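Local atomic coordinates of putative aminopeptidase (Leishmania major, PDB entry 5NTH), a protein that probably removes amino-terminal residues from peptides as a manganese-dependent leucyl aminopeptidase of the M17 family, and here has the inhibitor actinonin bound. Residues V139-P144 against T149-A154; E122-A127 against N153-A158; P284-G289 against H348-S353; S200-E205 against M339-T344. All blocks are in the same frame, centred on the assembly; numbering follows the deposited sequence.

Contact 1. Residues V139-P144 against T149-A154; sequences VYVCAP and TAVANA
Val151 projects from the helix into the angle between Val141 and Ala143, and its two methyls divide the work. CG1 meets Val141 CG2 at 4.1 Å, the two valines reaching toward each other tip to tip, while the other branch, Val151 CG2, lies 4.3 Å from Ala143 CB. The chi1 of Val151, 179°, sets CG1 anti to the backbone N and leaves CG2 beside it, which spreads the fork over both partners. Val141 and Ala143 are two residues apart, so both point toward the helix, and their methyls make two neighbouring bumps on one face of the extended chain. The backbones stay well separated, with the CA atoms of Val141 and Val151 8.1 Å apart, so side chains alone bridge the layers. Strand 137-142 and helix 148-156 are the first two elements of a beta-alpha-beta unit completed by strand 181-185, in the macro-type N-terminal domain. That last strand adds Val183 and Met185 against Val151, and backbone hydrogen bonding pairs Val141 with Val184 beside it. Met120 of helix 117-127 touches both valines and adds to the apolar cluster from the neighbouring helix.

Contact 2. Residues E122-A127 against N153-A158; sequences EAVAAA and NAVARA
The Ala158 methyl nestles against the CB-CG1 side of Val124, next to Ala125. It stands on the turn that follows helix 148-156 and points at the other helix, with CB 3.6 Å from Val124 CG1 and 3.8 Å from Val124 CB. It thus sits against the branch point as well as against one arm of the fork. The second arm projects the other way: Val124 CG2 approaches Val155 CG2 at 4.2 Å, the two valines crossing at about a right angle. A chi1 of 167° places Val124 CG1 anti to the backbone N and CG2 beside it, which separates the arms between Ala158 and Val155. Ala125 joins with both its CA and its methyl. The CA lies 3.6 Å from Ala158 O in a CA-H...O contact with an angle of 137° at the hydrogen, and Ala125 CB is 4.5 Å from Ala158 CB. The CA atoms of Ala125 and Ala158 are only 5.0 Å apart, a closeness that small residues permit. Helix 117-127 therefore packs on the end of helix 148-156 and the residues that follow it, within the macro-type N-terminal domain, where both helices lie on one face of the sheet. Leu181 of strand 181-185 touches both Val124 and Val155. Polar ties flank the apolar seam: Ser121 OG is hydrogen-bonded to both Ala154 O and Arg157 NE, joining the two helices beside the methyls, while Gln214 and Gln217 of helix 203-221 hold the carbonyls of Ala156 and Arg157.

Contact 3. Residues P284-G289 against H348-S353; sequences PNAAEG and HIANIS
Apolar contact between the two segments comes from Ala286, whose methyl is directed at the corner formed by Ile349 and Ala350. It rests on the backbone of Ala350, with Ala286 CB 3.8 Å from Ala350 CA, and the Ala350 methyl lies alongside, its CB 4.2 Å from Ala286 CB. The CA atoms of Ala286 and Ala350 are 5.1 Å apart, close enough for a methyl to reach the opposite backbone. A carbon-to-oxygen contact accompanies this packing: Ala286 CB is 3.8 Å from Ile349 O. That oxygen takes its hydrogen bond from Asn283 ND2, just ahead of the loop, so the methyl lies against a carbonyl that already has a polar partner. In the fold, residues 284-289 belong to the connection between the antiparallel strands 275-282 and 291-300 of the catalytic domain's large mixed sheet, and strand 349-361 runs between those two. The connection passes close to the corner at Ala350, where the chain bends. Backbone hydrogen bonds secure this end of the sheet, with Ala350 bonded to both Asn283 and Lys291, and Ala287 to Ser347 on the same side. Ile349 turns its CB away from the loop, and the side chain packs on Ile293 of the adjacent strand and on Leu535 of helix 528-536.

Contact 4. Residues S200-E205 against M339-T344; sequences SVCVAE and MKMQRT
The two backbones are closest, by CA atoms, at Ala204 in the first turn of helix 203-221 and Met341 at the end of helix 323-341, 8.0 Å apart. Met341 bridges that separation, and its terminal methyl makes most of the contact. CE lies 3.4 Å from Ala204 CB and 3.6 Å from Cys202 SG, touching both the methyl and the sulfur. The same carbon is also 3.4 Å from Glu205 N and 3.6 Å from Glu205 CG, so it rests in a shallow dish made by the first turn. Met341 SD follows behind, 3.8 Å from Ala204 CB. A bend at chi3, 40°, turns CE inward from the rest of the chain and brings it over the start of the helix; the Met341 and Glu205 side chains cross obliquely. The methylene part of Glu205 thus packs against a thioether methyl while its carboxylate serves polar partners. OE2 is hydrogen-bonded to Ser338 OG, one turn back along helix 323-341, giving the two helices a polar tie beside the apolar one. OE1 accepts from Cys202 N, but this atom is crowded in the model and the detail is doubtful. Cys202 is the N-cap residue and Glu205 stands three places on, so that bond would be the half of a capping box in which the N3 side chain returns to the N-cap amide. Overall, the first turn of helix 203-221 packs beside the last turn of helix 323-341, the two running in roughly opposite directions, with a methionine methyl laid on the helix start.

How the contacts relate
Contacts 1 and 2 share helix 148-156 and touch directly, Val139 CG1 lying 4.2 Å from Val124 CG2, so they form one apolar layer of the N-terminal domain. Contact 4 meets that layer through Thr149 CG2, 4.3 Å from Val201 CG2, and meets contact 3 through Ile352 CG2, 4.2 Å from Met339 CE. It thus stands between the macro-type domain and the catalytic sheet, whereas the centres of contacts 2 and 3 are about 34 Å apart. Helix 323-341 and strand 349-361 follow each other in the chain, linking contacts 4 and 3. All four lie away from the manganese and actinonin sites, although helix 323-341 starts two residues after the metal ligand Asp321.

Contact 1. Residues V139-P144 against T149-A154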
loop_
_atom_site.group_PDB
_atom_site.type_symbol
_atom_site.label_atom_id
_atom_site.label_comp_id
_atom_site.label_asym_id
_atom_site.label_seq_id
_atom_site.Cartn_x
_atom_site.Cartn_y
_atom_site.Cartn_z
ATOM N N VAL A 139 -7.028 -45.429 19.074
ATOM C CA VAL A 139 -5.787 -44.897 18.553
ATOM C C VAL A 139 -4.645 -45.777 19.040
ATOM O O VAL A 139 -4.302 -45.771 20.233
ATOM C CB VAL A 139 -5.561 -43.460 19.010
ATOM C CG1 VAL A 139 -4.258 -42.929 18.449
ATOM C CG2 VAL A 139 -6.712 -42.598 18.552
ATOM N N TYR A 140 -4.077 -46.532 18.103
ATOM C CA TYR A 140 -3.051 -47.475 18.422
ATOM C C TYR A 140 -1.780 -46.811 18.025
ATOM O O TYR A 140 -1.548 -46.601 16.848
ATOM C CB TYR A 140 -3.236 -48.814 17.690
ATOM C CG TYR A 140 -4.107 -49.813 18.439
ATOM C CD1 TYR A 140 -5.507 -49.686 18.438
ATOM C CD2 TYR A 140 -3.544 -50.891 19.157
ATOM C CE1 TYR A 140 -6.325 -50.612 19.105
ATOM C CE2 TYR A 140 -4.355 -51.813 19.839
ATOM C CZ TYR A 140 -5.749 -51.673 19.807
ATOM O OH TYR A 140 -6.596 -52.543 20.463
ATOM N N VAL A 141 -0.958 -46.494 19.021
ATOM C CA VAL A 141 0.311 -45.820 18.805
ATOM C C VAL A 141 1.512 -46.675 19.142
ATOM O O VAL A 141 1.655 -47.144 20.250
ATOM C CB VAL A 141 0.430 -44.581 19.678
ATOM C CG1 VAL A 141 1.616 -43.739 19.211
ATOM C CG2 VAL A 141 -0.856 -43.784 19.639
ATOM N N CYS A 142 2.382 -46.833 18.159
ATOM C CA CYS A 142 3.657 -47.516 18.329
ATOM C C CYS A 142 4.783 -46.526 18.653
ATOM O O CYS A 142 5.527 -46.074 17.766
ATOM C CB CYS A 142 3.970 -48.315 17.081
ATOM S SG CYS A 142 2.730 -49.602 16.900
ATOM N N ALA A 143 4.890 -46.214 19.942
ATOM C CA ALA A 143 5.882 -45.282 20.436
ATOM C C ALA A 143 6.522 -45.816 21.695
ATOM O O ALA A 143 5.814 -46.309 22.587
ATOM C CB ALA A 143 5.263 -43.922 20.710
ATOM N N PRO A 144 7.858 -45.657 21.791
ATOM C CA PRO A 144 8.625 -46.213 22.900
ATOM C C PRO A 144 8.364 -45.491 24.218
ATOM O O PRO A 144 7.853 -44.368 24.254
ATOM C CB PRO A 144 10.077 -46.039 22.455
ATOM C CG PRO A 144 10.058 -44.869 21.539
ATOM C CD PRO A 144 8.652 -44.658 21.043
ATOM N N THR A 149 3.901 -38.395 27.358
ATOM C CA THR A 149 3.343 -37.031 27.442
ATOM C C THR A 149 3.157 -36.410 26.048
ATOM O O THR A 149 2.175 -35.736 25.812
ATOM C CB THR A 149 4.142 -36.100 28.372
ATOM O OG1 THR A 149 5.478 -36.014 27.901
ATOM C CG2 THR A 149 4.165 -36.640 29.788
ATOM N N ALA A 150 4.078 -36.669 25.130
ATOM C CA ALA A 150 3.950 -36.236 23.747
ATOM C C ALA A 150 2.748 -36.874 23.038
ATOM O O ALA A 150 2.003 -36.211 22.311
ATOM C CB ALA A 150 5.227 -36.540 22.994
ATOM N N VAL A 151 2.549 -38.158 23.263
ATOM C CA VAL A 151 1.352 -38.824 22.808
ATOM C C VAL A 151 0.112 -38.229 23.479
ATOM O O VAL A 151 -0.844 -37.900 22.797
ATOM C CB VAL A 151 1.411 -40.350 23.057
ATOM C CG1 VAL A 151 0.128 -41.041 22.585
ATOM C CG2 VAL A 151 2.586 -40.954 22.313
ATOM N N ALA A 152 0.079 -38.079 24.789
ATOM C CA ALA A 152 -1.152 -37.561 25.370
ATOM C C ALA A 152 -1.508 -36.192 24.752
ATOM O O ALA A 152 -2.668 -35.959 24.348
ATOM C CB ALA A 152 -1.053 -37.468 26.868
ATOM N N ASN A 153 -0.491 -35.319 24.663
ATOM C CA ASN A 153 -0.602 -34.031 23.983
ATOM C C ASN A 153 -1.023 -34.145 22.508
ATOM O O ASN A 153 -2.008 -33.541 22.137
ATOM C CB ASN A 153 0.719 -33.260 24.103
ATOM C CG ASN A 153 0.646 -31.812 23.560
ATOM O OD1 ASN A 153 -0.412 -31.229 23.438
ATOM N ND2 ASN A 153 1.797 -31.233 23.260
ATOM N N ALA A 154 -0.288 -34.921 21.706
ATOM C CA ALA A 154 -0.512 -35.073 20.240
ATOM C C ALA A 154 -1.909 -35.533 19.869
ATOM O O ALA A 154 -2.456 -35.172 18.802
ATOM C CB ALA A 154 0.490 -36.040 19.646
#

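Contact 2. Residues E122-A127 against N153-A158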
loop_
_atom_site.group_PDB
_atom_site.type_symbol
_atom_site.label_atom_id
_atom_site.label_comp_id
_atom_site.label_asym_id
_atom_site.label_seq_id
_atom_site.Cartn_x
_atom_site.Cartn_y
_atom_site.Cartn_z
ATOM N N GLU A 122 -1.489 -34.950 12.981
ATOM C CA GLU A 122 -2.062 -34.918 11.636
ATOM C C GLU A 122 -2.820 -36.199 11.358
ATOM O O GLU A 122 -3.864 -36.168 10.730
ATOM C CB GLU A 122 -1.009 -34.705 10.542
ATOM C CG GLU A 122 -0.451 -33.279 10.460
ATOM C CD GLU A 122 0.681 -33.094 9.430
ATOM O OE1 GLU A 122 0.997 -34.048 8.667
ATOM O OE2 GLU A 122 1.253 -31.978 9.379
ATOM N N ALA A 123 -2.303 -37.324 11.832
ATOM C CA ALA A 123 -2.901 -38.603 11.527
ATOM C C ALA A 123 -4.176 -38.834 12.334
ATOM O O ALA A 123 -5.189 -39.332 11.788
ATOM C CB ALA A 123 -1.912 -39.700 11.790
ATOM N N VAL A 124 -4.140 -38.482 13.621
ATOM C CA VAL A 124 -5.339 -38.502 14.454
ATOM C C VAL A 124 -6.452 -37.661 13.819
ATOM O O VAL A 124 -7.530 -38.167 13.556
ATOM C CB VAL A 124 -5.050 -38.042 15.895
ATOM C CG1 VAL A 124 -6.329 -37.749 16.668
ATOM C CG2 VAL A 124 -4.265 -39.121 16.626
ATOM N N ALA A 125 -6.162 -36.404 13.525
ATOM C CA ALA A 125 -7.159 -35.456 13.051
ATOM C C ALA A 125 -7.917 -35.956 11.868
ATOM O O ALA A 125 -9.109 -35.738 11.778
ATOM C CB ALA A 125 -6.488 -34.143 12.677
ATOM N N ALA A 126 -7.196 -36.591 10.957
ATOM C CA ALA A 126 -7.765 -37.125 9.745
ATOM C C ALA A 126 -8.620 -38.389 9.992
ATOM O O ALA A 126 -9.477 -38.723 9.197
ATOM C CB ALA A 126 -6.660 -37.425 8.747
ATOM N N ALA A 127 -8.389 -39.102 11.078
ATOM C CA ALA A 127 -9.197 -40.271 11.417
ATOM C C ALA A 127 -10.476 -39.891 12.141
ATOM O O ALA A 127 -11.473 -40.633 12.098
ATOM C CB ALA A 127 -8.391 -41.225 12.282
ATOM N N ASN A 153 -0.491 -35.319 24.663
ATOM C CA ASN A 153 -0.602 -34.031 23.983
ATOM C C ASN A 153 -1.023 -34.145 22.508
ATOM O O ASN A 153 -2.008 -33.541 22.137
ATOM C CB ASN A 153 0.719 -33.260 24.103
ATOM C CG ASN A 153 0.646 -31.812 23.560
ATOM O OD1 ASN A 153 -0.412 -31.229 23.438
ATOM N ND2 ASN A 153 1.797 -31.233 23.260
ATOM N N ALA A 154 -0.288 -34.921 21.706
ATOM C CA ALA A 154 -0.512 -35.073 20.240
ATOM C C ALA A 154 -1.909 -35.533 19.869
ATOM O O ALA A 154 -2.456 -35.172 18.802
ATOM C CB ALA A 154 0.490 -36.040 19.646
ATOM N N VAL A 155 -2.479 -36.340 20.743
ATOM C CA VAL A 155 -3.791 -36.860 20.505
ATOM C C VAL A 155 -4.839 -35.921 20.988
ATOM O O VAL A 155 -5.785 -35.655 20.270
ATOM C CB VAL A 155 -3.985 -38.203 21.212
ATOM C CG1 VAL A 155 -5.426 -38.678 21.082
ATOM C CG2 VAL A 155 -3.043 -39.241 20.612
ATOM N N ALA A 156 -4.697 -35.454 22.217
ATOM C CA ALA A 156 -5.653 -34.510 22.833
ATOM C C ALA A 156 -5.932 -33.313 21.950
ATOM O O ALA A 156 -7.077 -32.916 21.751
ATOM C CB ALA A 156 -5.123 -34.010 24.162
ATOM N N ARG A 157 -4.855 -32.768 21.391
ATOM C CA ARG A 157 -4.919 -31.519 20.657
ATOM C C ARG A 157 -5.436 -31.757 19.265
ATOM O O ARG A 157 -5.714 -30.776 18.575
ATOM C CB ARG A 157 -3.539 -30.837 20.583
ATOM C CG ARG A 157 -2.583 -31.490 19.602
ATOM C CD ARG A 157 -1.253 -30.763 19.535
ATOM N NE ARG A 157 -0.311 -31.485 18.676
ATOM C CZ ARG A 157 1.016 -31.322 18.645
ATOM N NH1 ARG A 157 1.600 -30.424 19.431
ATOM N NH2 ARG A 157 1.771 -32.060 17.812
ATOM N N ALA A 158 -5.515 -33.026 18.840
ATOM C CA ALA A 158 -5.927 -33.381 17.480
ATOM C C ALA A 158 -7.388 -33.830 17.384
ATOM O O ALA A 158 -7.877 -34.152 16.308
ATOM C CB ALA A 158 -4.995 -34.425 16.897
#

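Contact 3. Residues P284-G289 against H348-S353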
loop_
_atom_site.group_PDB
_atom_site.type_symbol
_atom_site.label_atom_id
_atom_site.label_comp_id
_atom_site.label_asym_id
_atom_site.label_seq_id
_atom_site.Cartn_x
_atom_site.Cartn_y
_atom_site.Cartn_z
ATOM N N PRO A 284 2.315 -28.843 49.970
ATOM C CA PRO A 284 2.575 -29.339 51.317
ATOM C C PRO A 284 3.641 -30.412 51.365
ATOM O O PRO A 284 4.281 -30.533 52.398
ATOM C CB PRO A 284 1.230 -29.923 51.772
ATOM C CG PRO A 284 0.227 -29.584 50.712
ATOM C CD PRO A 284 1.002 -29.283 49.462
ATOM N N ASN A 285 3.838 -31.175 50.281
ATOM C CA ASN A 285 4.859 -32.244 50.242
ATOM C C ASN A 285 6.167 -31.829 49.571
ATOM O O ASN A 285 6.878 -32.650 48.994
ATOM C CB ASN A 285 4.313 -33.493 49.547
ATOM C CG ASN A 285 2.926 -33.858 50.013
ATOM O OD1 ASN A 285 1.991 -33.862 49.217
ATOM N ND2 ASN A 285 2.773 -34.138 51.310
ATOM N N ALA A 286 6.494 -30.557 49.656
ATOM C CA ALA A 286 7.719 -30.066 49.077
ATOM C C ALA A 286 8.929 -30.605 49.836
ATOM O O ALA A 286 8.951 -30.527 51.066
ATOM C CB ALA A 286 7.732 -28.549 49.121
ATOM N N ALA A 287 9.925 -31.098 49.087
ATOM C CA ALA A 287 11.178 -31.606 49.618
ATOM C C ALA A 287 12.092 -30.464 49.988
ATOM O O ALA A 287 11.787 -29.304 49.691
ATOM C CB ALA A 287 11.846 -32.471 48.581
ATOM N N GLU A 288 13.224 -30.794 50.618
ATOM C CA GLU A 288 14.150 -29.788 51.161
ATOM C C GLU A 288 14.597 -28.812 50.037
ATOM O O GLU A 288 14.432 -27.558 50.167
ATOM C CB GLU A 288 15.363 -30.455 51.857
ATOM N N GLY A 289 15.066 -29.382 48.910
ATOM C CA GLY A 289 15.596 -28.558 47.805
ATOM C C GLY A 289 14.601 -27.724 46.993
ATOM O O GLY A 289 15.022 -26.985 46.121
ATOM N N HIS A 348 9.977 -31.431 44.112
ATOM C CA HIS A 348 11.053 -30.453 43.960
ATOM C C HIS A 348 10.480 -29.041 43.642
ATOM O O HIS A 348 11.209 -28.163 43.156
ATOM C CB HIS A 348 11.980 -30.919 42.824
ATOM C CG HIS A 348 11.248 -31.102 41.528
ATOM N ND1 HIS A 348 10.439 -32.195 41.276
ATOM C CD2 HIS A 348 11.103 -30.276 40.465
ATOM C CE1 HIS A 348 9.861 -32.053 40.099
ATOM N NE2 HIS A 348 10.257 -30.904 39.580
ATOM N N ILE A 349 9.190 -28.819 43.906
ATOM C CA ILE A 349 8.588 -27.526 43.704
ATOM C C ILE A 349 7.873 -27.139 44.987
ATOM O O ILE A 349 7.003 -27.870 45.454
ATOM C CB ILE A 349 7.633 -27.552 42.472
ATOM C CG1 ILE A 349 8.473 -27.762 41.187
ATOM C CG2 ILE A 349 6.796 -26.259 42.382
ATOM C CD1 ILE A 349 7.686 -27.757 39.901
ATOM N N ALA A 350 8.241 -25.983 45.530
ATOM C CA ALA A 350 7.694 -25.494 46.803
ATOM C C ALA A 350 6.485 -24.607 46.603
ATOM O O ALA A 350 5.438 -24.860 47.183
ATOM C CB ALA A 350 8.765 -24.732 47.574
ATOM N N ASN A 351 6.655 -23.545 45.810
ATOM C CA ASN A 351 5.557 -22.655 45.432
ATOM C C ASN A 351 5.392 -22.490 43.955
ATOM O O ASN A 351 6.371 -22.221 43.263
ATOM C CB ASN A 351 5.813 -21.273 45.967
ATOM C CG ASN A 351 5.758 -21.239 47.453
ATOM O OD1 ASN A 351 4.673 -21.335 48.034
ATOM N ND2 ASN A 351 6.923 -21.124 48.088
ATOM N N ILE A 352 4.153 -22.621 43.475
ATOM C CA ILE A 352 3.857 -22.292 42.085
ATOM C C ILE A 352 2.787 -21.225 42.006
ATOM O O ILE A 352 1.818 -21.228 42.760
ATOM C CB ILE A 352 3.504 -23.523 41.238
ATOM C CG1 ILE A 352 3.444 -23.141 39.750
ATOM C CG2 ILE A 352 2.211 -24.166 41.706
ATOM C CD1 ILE A 352 3.584 -24.325 38.811
ATOM N N SER A 353 2.985 -20.319 41.061
ATOM C CA SER A 353 2.196 -19.098 40.933
ATOM C C SER A 353 1.855 -18.972 39.467
ATOM O O SER A 353 2.671 -19.289 38.611
ATOM C CB SER A 353 3.093 -17.967 41.392
ATOM O OG SER A 353 2.671 -16.707 40.969
#

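Contact 4. Residues S200-E205 against M339-T344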
loop_
_atom_site.group_PDB
_atom_site.type_symbol
_atom_site.label_atom_id
_atom_site.label_comp_id
_atom_site.label_asym_id
_atom_site.label_seq_id
_atom_site.Cartn_x
_atom_site.Cartn_y
_atom_site.Cartn_z
ATOM N N SER A 200 8.755 -41.353 36.492
ATOM C CA SER A 200 7.480 -42.028 36.146
ATOM C C SER A 200 6.325 -41.064 35.883
ATOM O O SER A 200 6.147 -40.040 36.589
ATOM C CB SER A 200 7.048 -42.953 37.269
ATOM O OG SER A 200 7.154 -42.273 38.513
ATOM N N VAL A 201 5.518 -41.421 34.896
ATOM C CA VAL A 201 4.283 -40.677 34.628
ATOM C C VAL A 201 3.130 -41.653 34.500
ATOM O O VAL A 201 3.237 -42.634 33.757
ATOM C CB VAL A 201 4.406 -39.747 33.395
ATOM C CG1 VAL A 201 4.814 -40.530 32.132
ATOM C CG2 VAL A 201 3.121 -38.934 33.216
ATOM N N CYS A 202 2.047 -41.373 35.233
ATOM C CA CYS A 202 0.921 -42.298 35.356
ATOM C C CYS A 202 -0.319 -41.862 34.568
ATOM O O CYS A 202 -0.395 -40.734 34.086
ATOM C CB CYS A 202 0.555 -42.472 36.809
ATOM S SG CYS A 202 -0.217 -41.045 37.562
ATOM N N VAL A 203 -1.290 -42.763 34.461
ATOM C CA VAL A 203 -2.471 -42.532 33.653
ATOM C C VAL A 203 -3.308 -41.356 34.094
ATOM O O VAL A 203 -3.827 -40.643 33.235
ATOM C CB VAL A 203 -3.369 -43.778 33.628
ATOM C CG1 VAL A 203 -4.744 -43.505 32.993
ATOM C CG2 VAL A 203 -2.654 -44.859 32.851
ATOM N N ALA A 204 -3.475 -41.171 35.403
ATOM C CA ALA A 204 -4.242 -40.027 35.906
ATOM C C ALA A 204 -3.596 -38.669 35.510
ATOM O O ALA A 204 -4.305 -37.691 35.282
ATOM C CB ALA A 204 -4.439 -40.131 37.411
ATOM N N GLU A 205 -2.265 -38.649 35.410
ATOM C CA GLU A 205 -1.525 -37.515 34.869
ATOM C C GLU A 205 -1.801 -37.274 33.379
ATOM O O GLU A 205 -2.107 -36.159 32.959
ATOM C CB GLU A 205 -0.025 -37.674 35.127
ATOM C CG GLU A 205 0.380 -37.079 36.470
ATOM C CD GLU A 205 1.690 -37.612 37.052
ATOM O OE1 GLU A 205 1.811 -38.870 37.228
ATOM O OE2 GLU A 205 2.590 -36.759 37.354
ATOM N N MET A 339 0.215 -32.843 41.683
ATOM C CA MET A 339 0.618 -32.678 43.084
ATOM C C MET A 339 -0.377 -33.298 44.069
ATOM O O MET A 339 0.026 -33.961 45.017
ATOM C CB MET A 339 0.841 -31.189 43.421
ATOM C CG MET A 339 2.135 -30.657 42.863
ATOM S SD MET A 339 2.546 -28.997 43.404
ATOM C CE MET A 339 1.207 -28.090 42.762
ATOM N N LYS A 340 -1.660 -33.091 43.826
ATOM C CA LYS A 340 -2.715 -33.661 44.659
ATOM C C LYS A 340 -2.903 -35.172 44.492
ATOM O O LYS A 340 -3.516 -35.812 45.346
ATOM C CB LYS A 340 -4.031 -32.962 44.357
ATOM C CG LYS A 340 -4.027 -31.503 44.767
ATOM C CD LYS A 340 -5.444 -30.985 44.833
ATOM C CE LYS A 340 -5.506 -29.560 45.351
ATOM N NZ LYS A 340 -4.778 -29.350 46.626
ATOM N N MET A 341 -2.387 -35.725 43.395
ATOM C CA MET A 341 -2.432 -37.173 43.128
ATOM C C MET A 341 -1.435 -38.038 43.925
ATOM O O MET A 341 -1.831 -39.080 44.436
ATOM C CB MET A 341 -2.266 -37.438 41.630
ATOM C CG MET A 341 -3.533 -37.164 40.833
ATOM S SD MET A 341 -3.295 -36.915 39.062
ATOM C CE MET A 341 -2.067 -38.186 38.797
ATOM N N GLN A 342 -0.161 -37.654 43.988
ATOM C CA GLN A 342 0.834 -38.391 44.787
ATOM C C GLN A 342 1.866 -37.461 45.459
ATOM O O GLN A 342 2.222 -36.403 44.927
ATOM C CB GLN A 342 1.542 -39.487 43.953
ATOM C CG GLN A 342 1.001 -40.912 44.126
ATOM C CD GLN A 342 1.171 -41.776 42.863
ATOM O OE1 GLN A 342 0.192 -42.102 42.154
ATOM N NE2 GLN A 342 2.420 -42.136 42.563
ATOM N N ARG A 343 2.350 -37.913 46.622
ATOM C CA ARG A 343 3.220 -37.156 47.545
ATOM C C ARG A 343 4.462 -36.613 46.854
ATOM O O ARG A 343 4.917 -35.507 47.152
ATOM C CB ARG A 343 3.649 -38.073 48.720
ATOM N N THR A 344 4.967 -37.406 45.911
ATOM C CA THR A 344 6.289 -37.260 45.334
ATOM C C THR A 344 6.313 -36.528 43.990
ATOM O O THR A 344 7.394 -36.113 43.549
ATOM C CB THR A 344 6.892 -38.663 45.091
ATOM O OG1 THR A 344 6.091 -39.361 44.131
ATOM C CG2 THR A 344 6.921 -39.494 46.377
#